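Local structure of prefoldin beta subunit 1 (Thermococcus sp., 2ZQM) at residues A[7-10]-A[11-14]; A[16-19]-A[20-23]; A[28-31]-A[32-35]; A[76-79]-A[80-84]. The protein is a molecular chaperone subunit able to stabilise a range of proteins, and seems to serve archaeal de novo folding in an ATP-independent, HSP70-like way. All coordinates share one frame; numbering follows the deposited sequence. Where two conformers were deposited one is given.

How the interactions relate
Interactions 1, 2 and 3 follow one another along helix 6-47, and interaction 4 lies on the partner helix 68-111 of the antiparallel coiled-coil hairpin. The centres of interactions 1 and 2 are about 13 Å apart, and those of 2 and 3 about 18 Å. Interaction 4 is about 40 Å from interaction 1, centre to centre, on the other side of the chain's centre. Interactions 3 and 4 touch across the helix pair: Val32 CG1 is 3.5 Å from Leu82 O, and Leu82 CD1 is 3.8 Å from Glu35 O. A glycerol, probably from the crystallisation liquor, is bound at Gln21 in interaction 2.

Interaction 1. Residues A[7-10]-A[11-14]; sequences QVQA and MLGQ
The side-chain amide of Gln9 meets Leu12 through its oxygen end. OE1 lies 4.0 Å from Leu12 CD1, and the two side chains cross at a slant. Gln9 was modelled in two conformers, so this touch is doubtful. Backbone carbonyls are the flat groups that take the hydrogen bonds, each from an amide of the next helical turn. Leu12 N donates to Val8 O at 2.8 Å. Met11 N donates to Gln7 O at 3.1 Å. The same oxygen is pressed by the Met11 side chain, whose CG is 3.0 Å from Gln7 O. This close packing follows from the first torsion: chi1 of -55° sets CG beside the Met11 backbone N and opposite its carbonyl carbon, back over the preceding turn. SD then reaches 4.0 Å from Val8 CA, and the chain bends there before ending in CE. The branches of Val8 face two neighbours. CG2 is near Met11 SD at 4.5 Å, and CG1 is near Leu12 CD1 at 4.4 Å. Val8 thus sits between Met11 and Leu12, in loose apolar contact with each. Ala10 and Gly13 lie on the exposed side. The turn is near the start of helix 6-47. Val8 packs on Ala110 of helix 68-111, and Met11 packs on Leu103, Gln106 and Ile107 of that helix. These two residues therefore belong to the interface between the two helices of the antiparallel coiled coil, while Leu12 leans on Ile4 of the N-terminal loop.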
ATOM      1  N   GLN A   7     -10.210  28.728 -28.558  1.00 13.59           N
ATOM      2  CA  GLN A   7      -9.620  27.510 -29.109  1.00 16.03           C
ATOM      3  C   GLN A   7      -8.243  27.235 -28.532  1.00 13.71           C
ATOM      4  O   GLN A   7      -7.849  26.083 -28.378  1.00 13.75           O
ATOM      5  CB  GLN A   7      -9.562  27.580 -30.644  1.00 18.97           C
ATOM      6  CG  GLN A   7     -10.950  27.751 -31.259  1.00 27.67           C
ATOM      7  CD  GLN A   7     -10.934  27.740 -32.779  1.00 33.70           C
ATOM      8  OE1 GLN A   7     -10.696  26.705 -33.399  1.00 35.84           O
ATOM      9  NE2 GLN A   7     -11.181  28.895 -33.382  1.00 35.88           N
ATOM     10  N   VAL A   8      -7.511  28.288 -28.192  1.00 14.19           N
ATOM     11  CA  VAL A   8      -6.187  28.091 -27.615  1.00 14.15           C
ATOM     12  C   VAL A   8      -6.342  27.681 -26.142  1.00 13.72           C
ATOM     13  O   VAL A   8      -5.536  26.924 -25.621  1.00 13.60           O
ATOM     14  CB  VAL A   8      -5.320  29.366 -27.735  1.00 18.81           C
ATOM     15  CG1 VAL A   8      -3.956  29.114 -27.144  1.00 13.39           C
ATOM     16  CG2 VAL A   8      -5.163  29.755 -29.213  1.00 18.49           C
ATOM     17  N   GLN A   9      -7.376  28.189 -25.480  0.50 12.73           N
ATOM     18  CA  GLN A   9      -7.628  27.813 -24.090  0.50 14.99           C
ATOM     19  C   GLN A   9      -7.946  26.323 -24.054  0.50 13.32           C
ATOM     20  O   GLN A   9      -7.626  25.628 -23.092  0.50 15.95           O
ATOM     21  CB  GLN A   9      -8.807  28.608 -23.535  0.50 13.48           C
ATOM     22  CG  GLN A   9      -8.488  30.062 -23.338  0.50 16.82           C
ATOM     23  CD  GLN A   9      -7.895  30.338 -21.980  0.50 16.87           C
ATOM     24  OE1 GLN A   9      -7.062  29.575 -21.482  0.50 15.23           O
ATOM     25  NE2 GLN A   9      -8.317  31.443 -21.369  0.50 18.76           N
ATOM     26  N   ALA A  10      -8.578  25.844 -25.122  1.00 13.11           N
ATOM     27  CA  ALA A  10      -8.934  24.436 -25.245  1.00 12.71           C
ATOM     28  C   ALA A  10      -7.654  23.621 -25.444  1.00 15.83           C
ATOM     29  O   ALA A  10      -7.498  22.534 -24.892  1.00 10.48           O
ATOM     30  CB  ALA A  10      -9.865  24.243 -26.431  1.00 11.92           C
ATOM     31  N   MET A  11      -6.742  24.141 -26.256  1.00 14.03           N
ATOM     32  CA  MET A  11      -5.484  23.459 -26.489  1.00 12.68           C
ATOM     33  C   MET A  11      -4.706  23.393 -25.176  1.00 14.54           C
ATOM     34  O   MET A  11      -4.080  22.383 -24.861  1.00 13.02           O
ATOM     35  CB  MET A  11      -4.663  24.225 -27.525  1.00 14.43           C
ATOM     36  CG  MET A  11      -5.378  24.471 -28.844  1.00 21.94           C
ATOM     37  SD  MET A  11      -4.312  25.450 -29.952  1.00 27.65           S
ATOM     38  CE  MET A  11      -3.580  24.145 -30.854  1.00 29.73           C
ATOM     39  N   LEU A  12      -4.731  24.479 -24.414  1.00 13.11           N
ATOM     40  CA  LEU A  12      -4.009  24.487 -23.140  1.00 15.49           C
ATOM     41  C   LEU A  12      -4.580  23.424 -22.198  1.00 16.84           C
ATOM     42  O   LEU A  12      -3.838  22.765 -21.459  1.00 17.95           O
ATOM     43  CB  LEU A  12      -4.082  25.879 -22.501  1.00 14.57           C
ATOM     44  CG  LEU A  12      -3.182  26.882 -23.242  1.00 17.65           C
ATOM     45  CD1 LEU A  12      -3.544  28.313 -22.865  1.00 18.57           C
ATOM     46  CD2 LEU A  12      -1.728  26.581 -22.915  1.00 19.63           C
ATOM     47  N   GLY A  13      -5.899  23.253 -22.237  1.00 17.26           N
ATOM     48  CA  GLY A  13      -6.544  22.261 -21.392  1.00 15.04           C
ATOM     49  C   GLY A  13      -6.151  20.869 -21.841  1.00 16.90           C
ATOM     50  O   GLY A  13      -5.851  20.012 -21.015  1.00 15.22           O
ATOM     51  N   GLN A  14      -6.134  20.637 -23.151  1.00 13.44           N
ATOM     52  CA  GLN A  14      -5.772  19.318 -23.660  1.00 13.20           C
ATOM     53  C   GLN A  14      -4.305  19.038 -23.362  1.00 14.97           C
ATOM     54  O   GLN A  14      -3.938  17.899 -23.086  1.00 14.78           O
ATOM     55  CB  GLN A  14      -6.054  19.228 -25.168  1.00 15.98           C
ATOM     56  CG  GLN A  14      -5.771  17.842 -25.801  1.00 23.09           C
ATOM     57  CD  GLN A  14      -6.589  16.705 -25.175  1.00 23.61           C
ATOM     58  OE1 GLN A  14      -7.774  16.867 -24.885  1.00 27.56           O
ATOM     59  NE2 GLN A  14      -5.956  15.545 -24.982  1.00 20.96           N
TER

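Interaction 2. Residues A[16-19]-A[20-23]; sequences ESYQ and QQLQ
Gln21 reaches back to Tyr18 because its CG stands beside its own backbone N (chi1 -74°) and the chain beyond is extended. The side chain thus runs over the preceding turn and brings its amide oxygen to the tyrosine. Gln21 OE1 lies 3.5 Å from Tyr18 CD1, at the ring edge and near the ring plane. The amide is turned almost square to the ring, the planes being 88° apart. The oxygen therefore faces ring C-H groups, a weakly polar approach and not a stack. Gln21 OE1 also holds a hydrogen bond to a bound glycerol, probably from the crystallisation liquor. Nearer the backbone, Gln21 CG lies 3.2 Å from Ser17 O, the oxygen that accepts the Gln21 N-H.

Gln20 is likewise turned back by its first torsion, toward Glu16. Its NE2 comes 3.7 Å from Glu16 CG and 3.8 Å from Glu16 OE2. Carboxylate and amide planes differ by 22°, but 3.8 Å is too long to count as a hydrogen bond, and any attraction is probably weak. The other end of this amide is tied to Ser17 by a water. The water donates to Gln20 OE1 over 3.2 Å and is hydrogen-bonded to Ser17 OG at 2.8 Å. That hydroxyl is also hydrogen-bonded to Gly13 O, one turn earlier. The glutamines lie on the exposed side of helix 6-47. The opposing helix 68-111 is met by two other side chains, Tyr18 packing on Leu96 and Leu100 and Leu22 on Asn97 and Leu100.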
ATOM      1  N   GLU A  16      -2.661  19.926 -20.762  1.00 17.54           N
ATOM      2  CA  GLU A  16      -2.621  19.455 -19.383  1.00 15.55           C
ATOM      3  C   GLU A  16      -3.164  18.020 -19.272  1.00 18.13           C
ATOM      4  O   GLU A  16      -2.676  17.236 -18.463  1.00 17.81           O
ATOM      5  CB  GLU A  16      -3.439  20.390 -18.487  1.00 16.55           C
ATOM      6  CG  GLU A  16      -3.565  19.906 -17.051  1.00 29.10           C
ATOM      7  CD  GLU A  16      -4.259  20.919 -16.158  0.40 27.25           C
ATOM      8  OE1 GLU A  16      -3.631  21.945 -15.826  0.40 29.02           O
ATOM      9  OE2 GLU A  16      -5.434  20.693 -15.798  0.40 29.13           O
ATOM     10  N   SER A  17      -4.180  17.680 -20.068  1.00 16.52           N
ATOM     11  CA  SER A  17      -4.726  16.322 -20.033  1.00 16.96           C
ATOM     12  C   SER A  17      -3.661  15.335 -20.511  1.00 17.92           C
ATOM     13  O   SER A  17      -3.501  14.253 -19.939  1.00 17.22           O
ATOM     14  CB  SER A  17      -5.974  16.219 -20.919  1.00 14.47           C
ATOM     15  OG  SER A  17      -7.018  17.053 -20.417  1.00 17.46           O
ATOM     16  N   TYR A  18      -2.940  15.700 -21.566  1.00 15.24           N
ATOM     17  CA  TYR A  18      -1.875  14.843 -22.080  1.00 15.83           C
ATOM     18  C   TYR A  18      -0.766  14.688 -21.042  1.00 16.59           C
ATOM     19  O   TYR A  18      -0.176  13.618 -20.902  1.00 15.54           O
ATOM     20  CB  TYR A  18      -1.253  15.440 -23.345  1.00 15.22           C
ATOM     21  CG  TYR A  18      -2.055  15.256 -24.623  1.00 17.20           C
ATOM     22  CD1 TYR A  18      -2.744  14.061 -24.886  1.00 17.34           C
ATOM     23  CD2 TYR A  18      -2.027  16.233 -25.621  1.00 19.23           C
ATOM     24  CE1 TYR A  18      -3.374  13.848 -26.121  1.00 16.81           C
ATOM     25  CE2 TYR A  18      -2.648  16.029 -26.854  1.00 18.90           C
ATOM     26  CZ  TYR A  18      -3.315  14.842 -27.100  1.00 19.99           C
ATOM     27  OH  TYR A  18      -3.899  14.655 -28.336  1.00 20.92           O
ATOM     28  N   GLN A  19      -0.460  15.770 -20.333  1.00 16.21           N
ATOM     29  CA  GLN A  19       0.594  15.717 -19.321  1.00 16.02           C
ATOM     30  C   GLN A  19       0.224  14.744 -18.222  1.00 15.47           C
ATOM     31  O   GLN A  19       1.070  13.987 -17.760  1.00 17.23           O
ATOM     32  CB  GLN A  19       0.843  17.107 -18.739  1.00 20.22           C
ATOM     33  CG  GLN A  19       1.634  18.017 -19.684  1.00 24.50           C
ATOM     34  CD  GLN A  19       1.570  19.481 -19.275  1.00 32.33           C
ATOM     35  OE1 GLN A  19       2.355  20.311 -19.746  1.00 34.10           O
ATOM     36  NE2 GLN A  19       0.622  19.808 -18.409  1.00 31.42           N
ATOM     37  N   GLN A  20      -1.039  14.765 -17.802  1.00 16.32           N
ATOM     38  CA  GLN A  20      -1.486  13.850 -16.765  1.00 16.55           C
ATOM     39  C   GLN A  20      -1.444  12.418 -17.311  1.00 19.10           C
ATOM     40  O   GLN A  20      -1.042  11.490 -16.611  1.00 17.74           O
ATOM     41  CB  GLN A  20      -2.900  14.211 -16.310  1.00 15.11           C
ATOM     42  CG  GLN A  20      -3.019  15.637 -15.753  1.00 20.35           C
ATOM     43  CD  GLN A  20      -4.457  16.057 -15.515  1.00 28.49           C
ATOM     44  OE1 GLN A  20      -5.388  15.418 -15.998  1.00 30.46           O
ATOM     45  NE2 GLN A  20      -4.644  17.150 -14.781  1.00 29.15           N
ATOM     46  N   GLN A  21      -1.855  12.243 -18.565  1.00 17.07           N
ATOM     47  CA  GLN A  21      -1.839  10.928 -19.195  1.00 12.68           C
ATOM     48  C   GLN A  21      -0.395  10.406 -19.290  1.00 15.96           C
ATOM     49  O   GLN A  21      -0.136   9.229 -19.037  1.00 18.61           O
ATOM     50  CB  GLN A  21      -2.487  11.017 -20.583  1.00 16.27           C
ATOM     51  CG  GLN A  21      -4.018  11.145 -20.549  1.00 18.19           C
ATOM     52  CD  GLN A  21      -4.614  11.630 -21.872  1.00 21.29           C
ATOM     53  OE1 GLN A  21      -4.002  11.482 -22.926  1.00 16.22           O
ATOM     54  NE2 GLN A  21      -5.816  12.206 -21.816  1.00 12.50           N
ATOM     55  N   LEU A  22       0.552  11.278 -19.632  1.00 17.11           N
ATOM     56  CA  LEU A  22       1.958  10.864 -19.737  1.00 17.18           C
ATOM     57  C   LEU A  22       2.497  10.469 -18.360  1.00 19.02           C
ATOM     58  O   LEU A  22       3.253   9.505 -18.215  1.00 15.75           O
ATOM     59  CB  LEU A  22       2.813  11.996 -20.324  1.00 14.01           C
ATOM     60  CG  LEU A  22       4.334  11.781 -20.376  1.00 15.98           C
ATOM     61  CD1 LEU A  22       4.676  10.645 -21.318  1.00 16.54           C
ATOM     62  CD2 LEU A  22       5.016  13.061 -20.840  1.00 20.06           C
ATOM     63  N   GLN A  23       2.123  11.235 -17.349  1.00 16.22           N
ATOM     64  CA  GLN A  23       2.554  10.937 -15.995  1.00 18.86           C
ATOM     65  C   GLN A  23       2.152   9.492 -15.649  1.00 19.84           C
ATOM     66  O   GLN A  23       2.942   8.727 -15.090  1.00 21.14           O
ATOM     67  CB  GLN A  23       1.890  11.926 -15.039  1.00 25.86           C
ATOM     68  CG  GLN A  23       2.491  11.996 -13.656  1.00 41.64           C
ATOM     69  CD  GLN A  23       1.752  12.985 -12.774  1.00 51.50           C
ATOM     70  OE1 GLN A  23       1.458  14.107 -13.193  1.00 57.64           O
ATOM     71  NE2 GLN A  23       1.450  12.577 -11.549  1.00 54.75           N
TER
HETATM   72  O   HOH W   1      -7.656  16.920 -17.692  1.00 19.75           O

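Interaction 3. Residues A[28-31]-A[32-35]; sequences QKQK and VQLE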
ATOM      1  N   GLN A  28       3.425   3.641 -15.155  1.00 14.65           N
ATOM      2  CA  GLN A  28       3.205   2.248 -15.532  1.00 14.86           C
ATOM      3  C   GLN A  28       4.496   1.662 -16.055  1.00 15.95           C
ATOM      4  O   GLN A  28       4.841   0.515 -15.753  1.00 18.31           O
ATOM      5  CB  GLN A  28       2.115   2.115 -16.614  1.00 17.72           C
ATOM      6  CG  GLN A  28       0.734   2.559 -16.164  1.00 16.53           C
ATOM      7  CD  GLN A  28      -0.292   2.563 -17.288  1.00 14.73           C
ATOM      8  OE1 GLN A  28       0.001   2.964 -18.412  1.00 15.41           O
ATOM      9  NE2 GLN A  28      -1.505   2.140 -16.976  1.00 17.93           N
ATOM     10  N   LYS A  29       5.216   2.452 -16.848  1.00 15.54           N
ATOM     11  CA  LYS A  29       6.478   2.004 -17.412  1.00 18.63           C
ATOM     12  C   LYS A  29       7.496   1.704 -16.304  1.00 23.85           C
ATOM     13  O   LYS A  29       8.197   0.682 -16.337  1.00 18.42           O
ATOM     14  CB  LYS A  29       7.044   3.072 -18.355  1.00 17.27           C
ATOM     15  CG  LYS A  29       8.304   2.620 -19.093  1.00 26.32           C
ATOM     16  CD  LYS A  29       8.970   3.741 -19.875  1.00 27.38           C
ATOM     17  CE  LYS A  29       9.527   4.812 -18.955  1.00 32.32           C
ATOM     18  NZ  LYS A  29      10.288   5.823 -19.734  1.00 37.97           N
ATOM     19  N   GLN A  30       7.572   2.593 -15.320  1.00 19.69           N
ATOM     20  CA  GLN A  30       8.513   2.416 -14.222  1.00 19.50           C
ATOM     21  C   GLN A  30       8.187   1.205 -13.348  1.00 17.24           C
ATOM     22  O   GLN A  30       9.088   0.562 -12.816  1.00 18.37           O
ATOM     23  CB  GLN A  30       8.571   3.690 -13.383  1.00 21.85           C
ATOM     24  CG  GLN A  30       9.056   4.879 -14.180  1.00 22.88           C
ATOM     25  CD  GLN A  30       9.089   6.164 -13.377  1.00 35.52           C
ATOM     26  OE1 GLN A  30       8.323   6.345 -12.427  1.00 34.12           O
ATOM     27  NE2 GLN A  30       9.967   7.075 -13.772  1.00 27.91           N
ATOM     28  N   LYS A  31       6.911   0.891 -13.183  1.00 13.05           N
ATOM     29  CA  LYS A  31       6.581  -0.283 -12.404  1.00 16.74           C
ATOM     30  C   LYS A  31       7.087  -1.509 -13.182  1.00 20.96           C
ATOM     31  O   LYS A  31       7.718  -2.405 -12.621  1.00 17.41           O
ATOM     32  CB  LYS A  31       5.074  -0.385 -12.173  1.00 20.47           C
ATOM     33  CG  LYS A  31       4.686  -1.589 -11.324  1.00 23.99           C
ATOM     34  CD  LYS A  31       3.200  -1.616 -10.992  1.00 38.45           C
ATOM     35  CE  LYS A  31       2.851  -2.837 -10.140  1.00 41.42           C
ATOM     36  NZ  LYS A  31       1.421  -2.861  -9.721  1.00 42.55           N
ATOM     37  N   VAL A  32       6.813  -1.548 -14.481  1.00 17.97           N
ATOM     38  CA  VAL A  32       7.279  -2.663 -15.306  1.00 16.07           C
ATOM     39  C   VAL A  32       8.816  -2.765 -15.282  1.00 19.45           C
ATOM     40  O   VAL A  32       9.370  -3.859 -15.185  1.00 19.92           O
ATOM     41  CB  VAL A  32       6.789  -2.519 -16.777  1.00 17.43           C
ATOM     42  CG1 VAL A  32       7.516  -3.508 -17.672  1.00 17.78           C
ATOM     43  CG2 VAL A  32       5.282  -2.787 -16.858  1.00 14.90           C
ATOM     44  N   GLN A  33       9.488  -1.619 -15.363  0.50 20.35           N
ATOM     45  CA  GLN A  33      10.953  -1.583 -15.357  0.50 18.52           C
ATOM     46  C   GLN A  33      11.532  -2.122 -14.052  0.50 17.75           C
ATOM     47  O   GLN A  33      12.560  -2.794 -14.055  0.50 19.40           O
ATOM     48  CB  GLN A  33      11.467  -0.153 -15.572  0.50 20.99           C
ATOM     49  CG  GLN A  33      11.285   0.404 -16.976  0.50 23.80           C
ATOM     50  CD  GLN A  33      11.816   1.826 -17.117  0.50 21.05           C
ATOM     51  OE1 GLN A  33      11.417   2.728 -16.375  0.50 13.64           O
ATOM     52  NE2 GLN A  33      12.710   2.033 -18.080  0.50 13.87           N
ATOM     53  N   LEU A  34      10.873  -1.826 -12.936  1.00 20.09           N
ATOM     54  CA  LEU A  34      11.348  -2.289 -11.637  1.00 20.63           C
ATOM     55  C   LEU A  34      11.235  -3.813 -11.560  1.00 24.44           C
ATOM     56  O   LEU A  34      12.165  -4.498 -11.130  1.00 19.22           O
ATOM     57  CB  LEU A  34      10.537  -1.642 -10.522  1.00 22.21           C
ATOM     58  CG  LEU A  34      10.822  -2.161  -9.113  1.00 30.82           C
ATOM     59  CD1 LEU A  34      12.330  -2.129  -8.827  1.00 32.53           C
ATOM     60  CD2 LEU A  34      10.057  -1.311  -8.111  1.00 30.41           C
ATOM     61  N   GLU A  35      10.086  -4.334 -11.974  1.00 16.47           N
ATOM     62  CA  GLU A  35       9.860  -5.763 -11.978  1.00 19.00           C
ATOM     63  C   GLU A  35      10.854  -6.448 -12.901  1.00 18.41           C
ATOM     64  O   GLU A  35      11.347  -7.540 -12.599  1.00 17.37           O
ATOM     65  CB  GLU A  35       8.450  -6.078 -12.470  1.00 21.68           C
ATOM     66  CG  GLU A  35       7.355  -5.802 -11.474  1.00 32.46           C
ATOM     67  CD  GLU A  35       5.978  -6.048 -12.069  1.00 40.98           C
ATOM     68  OE1 GLU A  35       5.748  -7.162 -12.597  1.00 41.79           O
ATOM     69  OE2 GLU A  35       5.134  -5.132 -12.009  1.00 44.28           O
TER
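Lys31 and Glu35 meet along the aliphatic part of the lysine. Glu35 OE2 lies 3.6 Å from Lys31 CG and 3.7 Å from Lys31 CE, so one carboxylate oxygen rests against the extended chain. The charged ends do not touch: Lys31 NZ is 4.9 Å from Glu35 OE2. Their attraction would probably be felt only as a general electrostatic pull. Two residues earlier, Lys29 and Gln33 cross at a slant. Gln33 CG sits 3.2 Å from Lys29 O, which also receives the Gln33 N-H at 2.8 Å. Gln33 OE1 is 3.8 Å from Lys29 CE, though this residue was modelled in two conformers and the position of its amide is doubtful. On the buried side, Val32 CG2 lies 3.5 Å from Gln28 O.

The second shell explains the lysine's shape. Lys29 bends at its third torsion (chi3 66°) and carries NZ to Glu93 of helix 68-111, where it forms a salt bridge. Its side chain also touches Leu86 of the same helix, and Gln33 touches Leu86 too. With an alanine in place of Lys29, Glu93 would probably lose this charge partner and a gap would open on the side facing Leu86. Val32 packs on Arg85, and Gln28 on Leu89.

The chemistry is mixed. The helix bonds are regular. Within the two segments lysine carbons serve as packing surface, whereas the charge of Lys29 is directed out of them, to Glu93 on the opposing helix.

Interaction 4. Residues A[76-79]-A[80-84]; sequences KEKI and ETLEV
Glu83 runs back along Ile79 atom by atom. Its CB is 3.5 Å from Ile79 O, and CG comes closer to the same oxygen, at 3.2 Å. The first torsion, chi1 -68°, puts CG beside the backbone N and keeps the chain on that turn. CD then passes alongside Ile79 CG2 at 3.8 Å. At the tip, OE2 lies 3.7 Å from Ile79 CG2 and forms a long, weak ion pair with Lys40 NZ of helix 6-47. An alanine in place of Glu83 would probably leave the Ile79 methyl less covered and Lys40 without this weak charge partner.

Lys78 and Leu82 also run alongside each other in a common direction. Leu82 CD1 touches Lys78 CG at 3.9 Å and Lys78 CE at 4.0 Å, so the leucine methyl lies along the lysine's hydrocarbon chain. Beneath them, Leu82 N donates to Lys78 O at 3.0 Å.

Both segments belong to helix 68-111, the second arm of the antiparallel coiled coil. Ile79 packs on Leu36, Ala39 and Leu43 of helix 6-47, and the buried Leu82 also faces that helix, while Lys76 touches Glu47 near its end.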
ATOM      1  N   LYS A  76      13.239 -16.667 -17.486  1.00 11.82           N
ATOM      2  CA  LYS A  76      13.443 -16.121 -18.831  1.00 11.67           C
ATOM      3  C   LYS A  76      12.105 -15.713 -19.422  1.00 10.72           C
ATOM      4  O   LYS A  76      11.983 -14.664 -20.081  1.00 11.98           O
ATOM      5  CB  LYS A  76      14.101 -17.159 -19.748  1.00  8.28           C
ATOM      6  CG  LYS A  76      15.578 -17.353 -19.449  1.00 14.04           C
ATOM      7  CD  LYS A  76      16.179 -18.470 -20.275  1.00 12.69           C
ATOM      8  CE  LYS A  76      17.709 -18.467 -20.155  1.00 17.12           C
ATOM      9  NZ  LYS A  76      18.294 -19.540 -21.009  1.00 18.01           N
ATOM     10  N   GLU A  77      11.094 -16.544 -19.191  1.00  9.76           N
ATOM     11  CA  GLU A  77       9.772 -16.234 -19.713  1.00 11.39           C
ATOM     12  C   GLU A  77       9.204 -14.968 -19.075  1.00 12.88           C
ATOM     13  O   GLU A  77       8.592 -14.140 -19.748  1.00 11.14           O
ATOM     14  CB  GLU A  77       8.827 -17.422 -19.490  1.00 12.38           C
ATOM     15  CG  GLU A  77       9.144 -18.578 -20.427  1.00 12.26           C
ATOM     16  CD  GLU A  77       8.360 -19.814 -20.097  1.00 16.15           C
ATOM     17  OE1 GLU A  77       7.248 -19.663 -19.565  1.00 18.06           O
ATOM     18  OE2 GLU A  77       8.848 -20.929 -20.378  1.00 16.29           O
ATOM     19  N   LYS A  78       9.408 -14.816 -17.772  1.00 12.97           N
ATOM     20  CA  LYS A  78       8.920 -13.634 -17.083  1.00 11.82           C
ATOM     21  C   LYS A  78       9.583 -12.392 -17.667  1.00 11.86           C
ATOM     22  O   LYS A  78       8.935 -11.364 -17.891  1.00 12.16           O
ATOM     23  CB  LYS A  78       9.233 -13.713 -15.579  1.00 12.26           C
ATOM     24  CG  LYS A  78       8.730 -12.487 -14.826  1.00 26.63           C
ATOM     25  CD  LYS A  78       8.900 -12.608 -13.314  1.00 33.14           C
ATOM     26  CE  LYS A  78       8.302 -11.390 -12.610  1.00 42.27           C
ATOM     27  NZ  LYS A  78       8.540 -11.389 -11.132  1.00 43.85           N
ATOM     28  N   ILE A  79      10.886 -12.482 -17.889  1.00 12.22           N
ATOM     29  CA  ILE A  79      11.633 -11.366 -18.452  1.00 12.99           C
ATOM     30  C   ILE A  79      11.161 -11.072 -19.877  1.00 16.51           C
ATOM     31  O   ILE A  79      11.002  -9.914 -20.267  1.00 11.86           O
ATOM     32  CB  ILE A  79      13.138 -11.691 -18.463  1.00 12.84           C
ATOM     33  CG1 ILE A  79      13.662 -11.665 -17.024  1.00 12.84           C
ATOM     34  CG2 ILE A  79      13.886 -10.715 -19.358  1.00 16.12           C
ATOM     35  CD1 ILE A  79      14.957 -12.447 -16.836  1.00  9.81           C
ATOM     36  N   GLU A  80      10.952 -12.127 -20.654  1.00 13.87           N
ATOM     37  CA  GLU A  80      10.481 -11.969 -22.030  1.00 10.92           C
ATOM     38  C   GLU A  80       9.185 -11.174 -21.994  1.00 13.71           C
ATOM     39  O   GLU A  80       9.028 -10.179 -22.704  1.00 13.19           O
ATOM     40  CB  GLU A  80      10.249 -13.349 -22.659  1.00  9.70           C
ATOM     41  CG  GLU A  80       9.382 -13.320 -23.938  1.00  9.79           C
ATOM     42  CD  GLU A  80       8.918 -14.697 -24.367  1.00 16.32           C
ATOM     43  OE1 GLU A  80       9.341 -15.698 -23.740  1.00 12.14           O
ATOM     44  OE2 GLU A  80       8.131 -14.778 -25.342  1.00 15.46           O
ATOM     45  N   THR A  81       8.263 -11.605 -21.136  1.00 14.41           N
ATOM     46  CA  THR A  81       6.966 -10.953 -20.992  1.00 14.51           C
ATOM     47  C   THR A  81       7.058  -9.485 -20.603  1.00 17.14           C
ATOM     48  O   THR A  81       6.399  -8.633 -21.203  1.00 12.56           O
ATOM     49  CB  THR A  81       6.095 -11.681 -19.944  1.00 13.78           C
ATOM     50  OG1 THR A  81       5.754 -12.982 -20.440  1.00 16.40           O
ATOM     51  CG2 THR A  81       4.810 -10.897 -19.662  1.00 17.36           C
ATOM     52  N   LEU A  82       7.861  -9.194 -19.586  1.00 14.48           N
ATOM     53  CA  LEU A  82       8.029  -7.828 -19.120  1.00 12.04           C
ATOM     54  C   LEU A  82       8.649  -6.931 -20.185  1.00 11.23           C
ATOM     55  O   LEU A  82       8.307  -5.752 -20.285  1.00 13.50           O
ATOM     56  CB  LEU A  82       8.884  -7.827 -17.848  1.00 12.75           C
ATOM     57  CG  LEU A  82       8.152  -8.372 -16.616  1.00 12.35           C
ATOM     58  CD1 LEU A  82       9.143  -8.688 -15.489  1.00 15.64           C
ATOM     59  CD2 LEU A  82       7.127  -7.353 -16.163  1.00 13.94           C
ATOM     60  N   GLU A  83       9.572  -7.467 -20.974  1.00 11.04           N
ATOM     61  CA  GLU A  83      10.176  -6.655 -22.021  1.00 10.80           C
ATOM     62  C   GLU A  83       9.165  -6.320 -23.117  1.00 15.43           C
ATOM     63  O   GLU A  83       9.195  -5.227 -23.678  1.00 15.82           O
ATOM     64  CB  GLU A  83      11.409  -7.356 -22.593  1.00 16.99           C
ATOM     65  CG  GLU A  83      12.528  -7.418 -21.533  1.00 16.55           C
ATOM     66  CD  GLU A  83      13.845  -7.975 -22.027  1.00 28.90           C
ATOM     67  OE1 GLU A  83      13.872  -8.655 -23.078  1.00 29.31           O
ATOM     68  OE2 GLU A  83      14.862  -7.736 -21.338  1.00 22.05           O
ATOM     69  N   VAL A  84       8.266  -7.252 -23.423  1.00 13.14           N
ATOM     70  CA  VAL A  84       7.250  -6.977 -24.437  1.00 12.18           C
ATOM     71  C   VAL A  84       6.353  -5.854 -23.894  1.00 15.52           C
ATOM     72  O   VAL A  84       5.982  -4.928 -24.619  1.00 15.34           O
ATOM     73  CB  VAL A  84       6.351  -8.210 -24.722  1.00 13.07           C
ATOM     74  CG1 VAL A  84       5.130  -7.787 -25.557  1.00 14.45           C
ATOM     75  CG2 VAL A  84       7.131  -9.270 -25.495  1.00 11.88           C
TER